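Fibronectin type III domain-containing protein (PDB 6P2K) probably hydrolyses beta-glucan backbones such as that of xyloglucan, this chain being the two-propeller, zinc-binding GH74 region of a longer fibronectin type III protein. Local coordinates at residues V179-N184 / L195-I200; A502-P507 / L552-I557. All blocks are in the same frame, centred on the assembly; numbering follows the deposited sequence.

Contact 1 (V179-N184 / L195-I200); sequences VYLGSN and LNWQRI
Leu-181 sets a methyl on the indole face of Trp-197, the two side chains crossing obliquely. Leu-181 CD2 lies 3.6 Å from the centroid of the six-membered ring of Trp-197, 10° off the ring normal, so this is a CH-pi contact. With chi1 at 69°, Leu-181 CG sits between its backbone N and carbonyl carbon, 3.9 Å from Trp-197 CZ3. The outer end of the indole reaches the backbone of strand 179-183: Trp-197 CZ3 is 3.5 Å from Val-179 O, and the Tyr-180 backbone lies at the ring edge. Val-179 CG1 adds a looser touch on Trp-197 CH2, at 4.2 Å. Tyr-180 and Ile-200 meet separately, at about a right angle. Ile-200 CD1 comes in the plane of the phenol ring, 3.7 Å from Tyr-180 CE2. Strand 187-190 runs between the two strands, and Tyr-188 and Ser-190 also touch Trp-197. The sequence from Ser-190 resembles an Asp-box (SxDxGxxW), with asparagine replacing the aspartate; Trp-197 closes it. An alanine at Trp-197 would probably open a gap beside Val-179 and leave Leu-181 CD2 without its aromatic face. The chemistry is apolar and dispersive, so shape and burial, not polar pairing, join these segments.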
ATOM      1  N   VAL B 179     -70.473   8.540 -18.502  1.00 62.77           N
ATOM      2  CA  VAL B 179     -69.296   7.814 -18.020  1.00 61.17           C
ATOM      3  C   VAL B 179     -68.863   6.804 -19.082  1.00 59.30           C
ATOM      4  O   VAL B 179     -69.697   6.178 -19.744  1.00 61.72           O
ATOM      5  CB  VAL B 179     -69.589   7.130 -16.662  1.00 58.54           C
ATOM      6  CG1 VAL B 179     -70.917   6.374 -16.703  1.00 61.89           C
ATOM      7  CG2 VAL B 179     -68.448   6.216 -16.247  1.00 54.64           C
ATOM      8  N   TYR B 180     -67.543   6.659 -19.242  1.00 56.36           N
ATOM      9  CA  TYR B 180     -66.928   5.710 -20.159  1.00 60.67           C
ATOM     10  C   TYR B 180     -66.115   4.671 -19.397  1.00 57.83           C
ATOM     11  O   TYR B 180     -65.641   4.911 -18.283  1.00 50.85           O
ATOM     12  CB  TYR B 180     -65.986   6.395 -21.159  1.00 59.93           C
ATOM     13  CG  TYR B 180     -66.591   7.497 -21.989  1.00 63.00           C
ATOM     14  CD1 TYR B 180     -66.923   8.719 -21.423  1.00 62.95           C
ATOM     15  CD2 TYR B 180     -66.799   7.325 -23.351  1.00 65.64           C
ATOM     16  CE1 TYR B 180     -67.463   9.727 -22.180  1.00 66.03           C
ATOM     17  CE2 TYR B 180     -67.339   8.330 -24.120  1.00 69.05           C
ATOM     18  CZ  TYR B 180     -67.670   9.531 -23.529  1.00 67.99           C
ATOM     19  OH  TYR B 180     -68.208  10.538 -24.292  1.00 67.42           O
ATOM     20  N   LEU B 181     -65.930   3.514 -20.028  1.00 57.59           N
ATOM     21  CA  LEU B 181     -64.991   2.512 -19.551  1.00 51.01           C
ATOM     22  C   LEU B 181     -64.057   2.110 -20.684  1.00 53.16           C
ATOM     23  O   LEU B 181     -64.442   2.097 -21.857  1.00 55.25           O
ATOM     24  CB  LEU B 181     -65.700   1.265 -18.984  1.00 54.19           C
ATOM     25  CG  LEU B 181     -66.471   0.309 -19.898  1.00 56.65           C
ATOM     26  CD1 LEU B 181     -65.582  -0.774 -20.507  1.00 56.06           C
ATOM     27  CD2 LEU B 181     -67.598  -0.318 -19.102  1.00 56.03           C
ATOM     28  N   GLY B 182     -62.823   1.785 -20.314  1.00 49.99           N
ATOM     29  CA  GLY B 182     -61.834   1.325 -21.265  1.00 48.87           C
ATOM     30  C   GLY B 182     -61.442  -0.113 -21.004  1.00 49.19           C
ATOM     31  O   GLY B 182     -61.004  -0.451 -19.903  1.00 48.70           O
ATOM     32  N   SER B 183     -61.594  -0.970 -22.007  1.00 48.71           N
ATOM     33  CA  SER B 183     -61.467  -2.402 -21.788  1.00 51.66           C
ATOM     34  C   SER B 183     -60.773  -3.045 -22.979  1.00 49.59           C
ATOM     35  O   SER B 183     -60.577  -2.425 -24.025  1.00 50.49           O
ATOM     36  CB  SER B 183     -62.839  -3.049 -21.555  1.00 52.19           C
ATOM     37  OG  SER B 183     -62.752  -4.459 -21.627  1.00 52.92           O
ATOM     38  N   ASN B 184     -60.386  -4.308 -22.799  1.00 49.40           N
ATOM     39  CA  ASN B 184     -59.993  -5.113 -23.947  1.00 50.97           C
ATOM     40  C   ASN B 184     -61.176  -5.378 -24.869  1.00 60.41           C
ATOM     41  O   ASN B 184     -60.977  -5.776 -26.021  1.00 63.89           O
ATOM     42  CB  ASN B 184     -59.367  -6.434 -23.491  1.00 52.89           C
ATOM     43  CG  ASN B 184     -57.965  -6.254 -22.927  1.00 53.90           C
ATOM     44  OD1 ASN B 184     -57.187  -5.424 -23.403  1.00 54.90           O
ATOM     45  ND2 ASN B 184     -57.639  -7.034 -21.901  1.00 50.66           N
ATOM     46  N   LEU B 195     -75.980   1.809 -16.546  1.00 73.72           N
ATOM     47  CA  LEU B 195     -76.973   0.744 -16.610  1.00 75.21           C
ATOM     48  C   LEU B 195     -77.107   0.129 -17.999  1.00 77.13           C
ATOM     49  O   LEU B 195     -77.547  -1.021 -18.109  1.00 83.92           O
ATOM     50  CB  LEU B 195     -78.337   1.253 -16.135  1.00 77.87           C
ATOM     51  CG  LEU B 195     -78.378   1.763 -14.690  1.00 76.12           C
ATOM     52  CD1 LEU B 195     -79.812   1.914 -14.205  1.00 81.28           C
ATOM     53  CD2 LEU B 195     -77.594   0.845 -13.763  1.00 79.59           C
ATOM     54  N   ASN B 196     -76.743   0.856 -19.055  1.00 77.70           N
ATOM     55  CA  ASN B 196     -76.610   0.277 -20.385  1.00 79.42           C
ATOM     56  C   ASN B 196     -75.417   0.910 -21.082  1.00 83.88           C
ATOM     57  O   ASN B 196     -75.105   2.084 -20.868  1.00 76.14           O
ATOM     58  CB  ASN B 196     -77.864   0.475 -21.248  1.00 89.67           C
ATOM     59  CG  ASN B 196     -79.029  -0.368 -20.788  1.00 86.87           C
ATOM     60  OD1 ASN B 196     -79.060  -1.574 -21.028  1.00 93.80           O
ATOM     61  ND2 ASN B 196     -79.993   0.258 -20.119  1.00 88.53           N
ATOM     62  N   TRP B 197     -74.757   0.118 -21.926  1.00 83.09           N
ATOM     63  CA  TRP B 197     -73.580   0.554 -22.662  1.00 80.25           C
ATOM     64  C   TRP B 197     -73.680   0.074 -24.103  1.00 81.58           C
ATOM     65  O   TRP B 197     -74.529  -0.755 -24.444  1.00 82.66           O
ATOM     66  CB  TRP B 197     -72.286   0.013 -22.044  1.00 76.33           C
ATOM     67  CG  TRP B 197     -72.133   0.237 -20.584  1.00 75.30           C
ATOM     68  CD1 TRP B 197     -72.813  -0.385 -19.579  1.00 74.03           C
ATOM     69  CD2 TRP B 197     -71.201   1.119 -19.954  1.00 72.35           C
ATOM     70  NE1 TRP B 197     -72.376   0.072 -18.360  1.00 70.85           N
ATOM     71  CE2 TRP B 197     -71.384   0.995 -18.563  1.00 69.31           C
ATOM     72  CE3 TRP B 197     -70.237   2.012 -20.432  1.00 70.66           C
ATOM     73  CZ2 TRP B 197     -70.640   1.728 -17.646  1.00 65.67           C
ATOM     74  CZ3 TRP B 197     -69.498   2.739 -19.520  1.00 68.01           C
ATOM     75  CH2 TRP B 197     -69.703   2.593 -18.142  1.00 66.45           C
ATOM     76  N   GLN B 198     -72.804   0.619 -24.951  1.00 81.42           N
ATOM     77  CA  GLN B 198     -72.604   0.144 -26.316  1.00 85.42           C
ATOM     78  C   GLN B 198     -71.250   0.642 -26.790  1.00 80.91           C
ATOM     79  O   GLN B 198     -70.768   1.690 -26.351  1.00 74.30           O
ATOM     80  CB  GLN B 198     -73.718   0.585 -27.292  1.00 95.64           C
ATOM     81  CG  GLN B 198     -73.995   2.075 -27.367  1.00100.77           C
ATOM     82  CD  GLN B 198     -74.751   2.564 -26.175  1.00105.06           C
ATOM     83  OE1 GLN B 198     -75.873   2.134 -25.915  1.00110.48           O
ATOM     84  NE2 GLN B 198     -74.127   3.443 -25.412  1.00101.68           N
ATOM     85  N   ARG B 199     -70.650  -0.116 -27.701  1.00 79.52           N
ATOM     86  CA  ARG B 199     -69.248   0.061 -28.026  1.00 73.98           C
ATOM     87  C   ARG B 199     -69.011   1.308 -28.867  1.00 79.76           C
ATOM     88  O   ARG B 199     -69.764   1.606 -29.800  1.00 81.21           O
ATOM     89  CB  ARG B 199     -68.725  -1.167 -28.759  1.00 74.51           C
ATOM     90  CG  ARG B 199     -67.221  -1.267 -28.780  1.00 78.64           C
ATOM     91  CD  ARG B 199     -66.795  -2.633 -29.256  1.00 80.05           C
ATOM     92  NE  ARG B 199     -65.408  -2.628 -29.696  1.00 79.44           N
ATOM     93  CZ  ARG B 199     -64.912  -3.456 -30.607  1.00 83.99           C
ATOM     94  NH1 ARG B 199     -65.693  -4.364 -31.178  1.00 88.56           N
ATOM     95  NH2 ARG B 199     -63.635  -3.375 -30.948  1.00 82.47           N
ATOM     96  N   ILE B 200     -67.959   2.042 -28.519  1.00 73.93           N
ATOM     97  CA  ILE B 200     -67.407   3.079 -29.379  1.00 71.71           C
ATOM     98  C   ILE B 200     -66.381   2.425 -30.290  1.00 71.17           C
ATOM     99  O   ILE B 200     -65.539   1.642 -29.832  1.00 68.55           O
ATOM    100  CB  ILE B 200     -66.774   4.206 -28.545  1.00 71.56           C
ATOM    101  CG1 ILE B 200     -67.825   5.249 -28.165  1.00 70.46           C
ATOM    102  CG2 ILE B 200     -65.613   4.853 -29.294  1.00 71.77           C
ATOM    103  CD1 ILE B 200     -67.342   6.239 -27.132  1.00 67.84           C
TER

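Contact 2 (A502-P507 / L552-I557); sequences AKAGLP and LPVTQI
The flat group here is the peptide carbonyl of Ala-504, which meets Pro-553 and Val-554. In its plane, Val-554 N donates to Ala-504 O at 2.9 Å. The bond is nearly straight, 164° at the hydrogen, and the C=O...N angle is 148°. Pro-553 CA approaches from one side of that plane and makes a CA-H...O contact with Ala-504 O at 3.4 Å. From the opposite side comes Val-554 CG2, also 3.4 Å from Ala-504 O. Val-554 holds CG1 anti to its carbonyl carbon (chi1 -59°), which puts CG1 4.0 Å from Ala-504 CB. Val-554 CG2 also lies 4.1 Å from Leu-506 CB. Ala-504 CB rests against Leu-552 O at 3.4 Å. The side chain of Leu-552 lies about 8 Å from a bound zinc ion. A water donates to Val-554 O at 2.9 Å. Two overlapping beta turns, type II from Ala-502 and type I' from Lys-503, present the Ala-504 carbonyl. Lys-503 NZ hydrogen-bonds Thr-551 OG1, and its side chain packs on Thr-382 of a second subunit. Chemically, one near-straight backbone bond joins the turn to the lead-in of strand 555-559, and small apolar groups fill in around it. The water adds a second polar link, weak on the Ala-504 side.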
ATOM      1  N   ALA B 502     -18.184 -23.308 -15.909  1.00 29.19           N
ATOM      2  CA  ALA B 502     -17.895 -24.386 -14.960  1.00 29.16           C
ATOM      3  C   ALA B 502     -16.548 -24.183 -14.265  1.00 25.72           C
ATOM      4  O   ALA B 502     -15.704 -25.080 -14.212  1.00 24.04           O
ATOM      5  CB  ALA B 502     -17.956 -25.752 -15.650  1.00 28.82           C
ATOM      6  N   LYS B 503     -16.352 -22.977 -13.736  1.00 23.26           N
ATOM      7  CA  LYS B 503     -15.145 -22.664 -12.984  1.00 21.61           C
ATOM      8  C   LYS B 503     -14.973 -23.643 -11.829  1.00 19.61           C
ATOM      9  O   LYS B 503     -15.947 -24.040 -11.183  1.00 16.50           O
ATOM     10  CB  LYS B 503     -15.227 -21.227 -12.467  1.00 24.23           C
ATOM     11  CG  LYS B 503     -14.081 -20.776 -11.581  1.00 24.73           C
ATOM     12  CD  LYS B 503     -14.338 -19.351 -11.093  1.00 25.19           C
ATOM     13  CE  LYS B 503     -13.140 -18.774 -10.358  1.00 27.37           C
ATOM     14  NZ  LYS B 503     -11.986 -18.558 -11.279  1.00 28.53           N
ATOM     15  N   ALA B 504     -13.725 -24.056 -11.595  1.00 16.90           N
ATOM     16  CA  ALA B 504     -13.358 -25.002 -10.541  1.00 17.72           C
ATOM     17  C   ALA B 504     -13.998 -26.373 -10.731  1.00 19.57           C
ATOM     18  O   ALA B 504     -14.017 -27.186  -9.801  1.00 18.75           O
ATOM     19  CB  ALA B 504     -13.700 -24.456  -9.148  1.00 15.86           C
ATOM     20  N   GLY B 505     -14.513 -26.658 -11.925  1.00 24.44           N
ATOM     21  CA  GLY B 505     -15.183 -27.925 -12.141  1.00 23.62           C
ATOM     22  C   GLY B 505     -16.576 -28.025 -11.561  1.00 24.98           C
ATOM     23  O   GLY B 505     -17.162 -29.111 -11.586  1.00 27.09           O
ATOM     24  N   LEU B 506     -17.123 -26.935 -11.026  1.00 22.03           N
ATOM     25  CA  LEU B 506     -18.499 -26.943 -10.545  1.00 20.48           C
ATOM     26  C   LEU B 506     -19.444 -26.708 -11.717  1.00 22.80           C
ATOM     27  O   LEU B 506     -19.322 -25.685 -12.398  1.00 23.99           O
ATOM     28  CB  LEU B 506     -18.702 -25.877  -9.476  1.00 20.24           C
ATOM     29  CG  LEU B 506     -20.082 -25.810  -8.811  1.00 20.41           C
ATOM     30  CD1 LEU B 506     -20.336 -27.040  -7.953  1.00 17.98           C
ATOM     31  CD2 LEU B 506     -20.216 -24.536  -7.983  1.00 18.46           C
ATOM     32  N   PRO B 507     -20.380 -27.615 -11.991  1.00 24.35           N
ATOM     33  CA  PRO B 507     -21.225 -27.483 -13.185  1.00 21.92           C
ATOM     34  C   PRO B 507     -22.231 -26.346 -13.059  1.00 20.32           C
ATOM     35  O   PRO B 507     -22.397 -25.719 -12.011  1.00 22.94           O
ATOM     36  CB  PRO B 507     -21.924 -28.843 -13.276  1.00 25.74           C
ATOM     37  CG  PRO B 507     -21.935 -29.344 -11.876  1.00 28.48           C
ATOM     38  CD  PRO B 507     -20.667 -28.847 -11.241  1.00 27.84           C
ATOM     39  N   LEU B 552      -8.810 -23.386  -7.483  1.00 20.14           N
ATOM     40  CA  LEU B 552      -8.745 -24.701  -6.857  1.00 22.25           C
ATOM     41  C   LEU B 552     -10.018 -25.476  -7.170  1.00 20.78           C
ATOM     42  O   LEU B 552     -11.117 -24.963  -6.930  1.00 19.21           O
ATOM     43  CB  LEU B 552      -8.586 -24.568  -5.352  1.00 21.96           C
ATOM     44  CG  LEU B 552      -8.537 -25.877  -4.571  1.00 24.50           C
ATOM     45  CD1 LEU B 552      -7.161 -26.518  -4.700  1.00 22.45           C
ATOM     46  CD2 LEU B 552      -8.889 -25.636  -3.114  1.00 25.06           C
ATOM     47  N   PRO B 553      -9.921 -26.690  -7.713  1.00 23.67           N
ATOM     48  CA  PRO B 553     -11.135 -27.444  -8.051  1.00 24.06           C
ATOM     49  C   PRO B 553     -11.980 -27.734  -6.821  1.00 19.81           C
ATOM     50  O   PRO B 553     -11.466 -27.897  -5.713  1.00 20.93           O
ATOM     51  CB  PRO B 553     -10.591 -28.741  -8.666  1.00 22.40           C
ATOM     52  CG  PRO B 553      -9.213 -28.396  -9.124  1.00 22.77           C
ATOM     53  CD  PRO B 553      -8.698 -27.396  -8.128  1.00 22.10           C
ATOM     54  N   VAL B 554     -13.295 -27.785  -7.028  1.00 18.49           N
ATOM     55  CA  VAL B 554     -14.200 -28.292  -6.004  1.00 19.33           C
ATOM     56  C   VAL B 554     -14.097 -29.811  -6.009  1.00 23.52           C
ATOM     57  O   VAL B 554     -13.440 -30.396  -6.879  1.00 21.74           O
ATOM     58  CB  VAL B 554     -15.652 -27.836  -6.235  1.00 19.87           C
ATOM     59  CG1 VAL B 554     -15.746 -26.318  -6.241  1.00 17.23           C
ATOM     60  CG2 VAL B 554     -16.191 -28.416  -7.537  1.00 20.68           C
ATOM     61  N   THR B 555     -14.739 -30.458  -5.044  1.00 22.78           N
ATOM     62  CA  THR B 555     -14.789 -31.911  -4.965  1.00 24.88           C
ATOM     63  C   THR B 555     -16.223 -32.376  -5.173  1.00 22.80           C
ATOM     64  O   THR B 555     -17.135 -31.905  -4.492  1.00 23.63           O
ATOM     65  CB  THR B 555     -14.276 -32.412  -3.614  1.00 24.68           C
ATOM     66  OG1 THR B 555     -12.986 -31.846  -3.345  1.00 27.64           O
ATOM     67  CG2 THR B 555     -14.178 -33.936  -3.610  1.00 23.94           C
ATOM     68  N   GLN B 556     -16.419 -33.295  -6.110  1.00 23.27           N
ATOM     69  CA  GLN B 556     -17.721 -33.930  -6.264  1.00 25.25           C
ATOM     70  C   GLN B 556     -17.833 -35.090  -5.285  1.00 22.69           C
ATOM     71  O   GLN B 556     -16.941 -35.941  -5.215  1.00 19.99           O
ATOM     72  CB  GLN B 556     -17.924 -34.430  -7.695  1.00 26.86           C
ATOM     73  CG  GLN B 556     -19.327 -34.963  -7.948  1.00 31.14           C
ATOM     74  CD  GLN B 556     -19.509 -35.510  -9.350  1.00 41.78           C
ATOM     75  OE1 GLN B 556     -19.321 -34.799 -10.336  1.00 46.18           O
ATOM     76  NE2 GLN B 556     -19.881 -36.781  -9.445  1.00 45.87           N
ATOM     77  N   ILE B 557     -18.924 -35.125  -4.525  1.00 22.63           N
ATOM     78  CA  ILE B 557     -19.170 -36.219  -3.592  1.00 23.52           C
ATOM     79  C   ILE B 557     -20.414 -37.026  -3.929  1.00 24.08           C
ATOM     80  O   ILE B 557     -20.620 -38.090  -3.327  1.00 25.78           O
ATOM     81  CB  ILE B 557     -19.237 -35.719  -2.130  1.00 21.65           C
ATOM     82  CG1 ILE B 557     -20.503 -34.904  -1.878  1.00 19.64           C
ATOM     83  CG2 ILE B 557     -18.008 -34.886  -1.796  1.00 21.81           C
ATOM     84  CD1 ILE B 557     -20.603 -34.402  -0.447  1.00 16.00           C
TER
HETATM   85  O   HOH W   1     -13.661 -30.651  -9.795  1.00 41.55           O

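In the fold
Contact 1 and contact 2 lie on opposite sides of the chain's centre. Their centres are 62 Å apart and their nearest atoms about 41 Å. They share no strand or sheet. Contact 1 closes before contact 2 opens. Each belongs to a four-stranded antiparallel blade. Contact 1 links strand 179-183 to strand 198-200 and the residues leading into it, in the blade from strand 166-171 to strand 198-200. Contact 2 ties the loop before strand 511-516, the first of its sheet, to the lead-in of the last, 555-559. This placement is consistent with one contact in each of the two seven-bladed propellers of the GH74 fold. Contact 1 is buried and contact 2 lies at the surface.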